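Local atomic coordinates of DUF3863 domain-containing protein (Parabacteroides distasonis, PDB entry 3LM3), a protein that is of unknown function but is probably a carbohydrate-active enzyme, a putative glycoside hydrolase or deacetylase. Residues A[262-267]-A[346-351]. Residues are numbered along the deposited sequence; the frame is centred on the assembly and turned at random.
Sequences VMHTEA and RGSGLG
A CH-pi contact joins helix 255-277 to the loop that leaves strand 341-346: the CB of Ser348 sits almost centrally over one face of the His264 imidazole, 3.5 Å from the ring centroid and 12° off the ring normal. With chi1 at 170°, the His264 ring swings off the helix, its CG trans to the main-chain N, and reaches across to the loop. The ring's far edge meets Arg346, whose backbone O lies near the ring plane, 3.0 Å from His264 CE1. NE2 of the ring is hydrogen-bonded to Glu345 OE2 on the same strand, which, with Ser348 over its face, limits rotation of the imidazole. That strand is an outermost one of the four-stranded antiparallel sheet, and the helix precedes strand 280-287 of the parallel sheet, so this surface contact ties a helix beside the parallel sheet to the loop at the edge of the antiparallel one. In the loop, Ser348 forms an ST turn: its OG accepts from Leu350 N at 3.1 Å (152° at the hydrogen). The same hydroxyl is also hydrogen-bonded to Glu261 OE1, a polar tie to the helix. The Arg346 side chain turns from the helix, its NE salt-bridged to Glu358.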
# COMPACT_ATOMS: atom_id res chain seq x y z
N VAL A 262 10.70 11.20 3.44
CA VAL A 262 10.70 9.88 2.78
C VAL A 262 11.77 8.97 3.39
O VAL A 262 11.48 7.81 3.70
CB VAL A 262 10.89 10.03 1.26
CG1 VAL A 262 10.97 8.68 0.59
CG2 VAL A 262 9.70 10.82 0.68
N MSE A 263 12.97 9.50 3.62
CA MSE A 263 14.03 8.69 4.26
C MSE A 263 13.63 8.28 5.66
O MSE A 263 13.85 7.13 6.06
CB MSE A 263 15.36 9.44 4.29
CG MSE A 263 15.94 9.74 2.89
SE MSE A 263 16.44 8.19 1.82
CE MSE A 263 14.81 8.08 0.75
N HIS A 264 13.05 9.21 6.43
CA HIS A 264 12.60 8.91 7.78
C HIS A 264 11.58 7.77 7.78
O HIS A 264 11.64 6.84 8.60
CB HIS A 264 11.96 10.16 8.40
CG HIS A 264 11.26 9.89 9.70
ND1 HIS A 264 11.94 9.86 10.89
CD2 HIS A 264 9.96 9.60 9.98
CE1 HIS A 264 11.08 9.59 11.86
NE2 HIS A 264 9.88 9.40 11.33
N THR A 265 10.62 7.86 6.86
CA THR A 265 9.58 6.84 6.78
C THR A 265 10.17 5.51 6.39
O THR A 265 9.82 4.46 6.99
CB THR A 265 8.47 7.28 5.84
OG1 THR A 265 7.90 8.52 6.30
CG2 THR A 265 7.37 6.23 5.76
N GLU A 266 11.10 5.51 5.44
CA GLU A 266 11.77 4.25 5.11
C GLU A 266 12.54 3.67 6.28
O GLU A 266 12.59 2.45 6.46
CB GLU A 266 12.68 4.38 3.90
CG GLU A 266 11.93 4.69 2.65
CD GLU A 266 12.77 4.56 1.42
OE1 GLU A 266 13.97 4.97 1.45
OE2 GLU A 266 12.27 4.05 0.41
N ALA A 267 13.14 4.54 7.10
CA ALA A 267 13.94 4.07 8.23
C ALA A 267 13.11 3.33 9.29
O ALA A 267 13.64 2.48 10.00
CB ALA A 267 14.72 5.22 8.86
N ARG A 346 9.52 7.43 16.28
CA ARG A 346 9.37 8.79 16.78
C ARG A 346 9.23 9.75 15.62
O ARG A 346 9.69 9.47 14.50
CB ARG A 346 10.52 9.21 17.69
CG ARG A 346 10.50 8.52 19.00
CD ARG A 346 11.69 8.91 19.85
NE ARG A 346 11.54 8.34 21.18
CZ ARG A 346 12.27 8.70 22.24
NH1 ARG A 346 13.21 9.62 22.13
NH2 ARG A 346 12.03 8.12 23.41
N GLY A 347 8.58 10.89 15.83
CA GLY A 347 8.37 11.81 14.72
C GLY A 347 9.68 12.31 14.14
O GLY A 347 10.68 12.44 14.86
N SER A 348 9.69 12.61 12.85
CA SER A 348 10.87 13.15 12.20
C SER A 348 11.21 14.54 12.67
O SER A 348 12.34 15.01 12.49
CB SER A 348 10.71 13.17 10.69
OG SER A 348 9.69 14.07 10.29
N GLY A 349 10.23 15.26 13.22
CA GLY A 349 10.43 16.67 13.46
C GLY A 349 10.16 17.57 12.28
O GLY A 349 10.49 18.78 12.33
N LEU A 350 9.63 17.02 11.20
CA LEU A 350 9.24 17.78 10.04
C LEU A 350 7.73 17.70 9.85
O LEU A 350 7.15 16.62 9.91
CB LEU A 350 9.94 17.22 8.80
CG LEU A 350 11.46 17.07 8.89
CD1 LEU A 350 11.95 16.27 7.66
CD2 LEU A 350 12.11 18.43 8.98
N GLY A 351 7.11 18.85 9.61
CA GLY A 351 5.67 18.90 9.31
C GLY A 351 4.84 18.27 10.41
O GLY A 351 5.03 18.57 11.60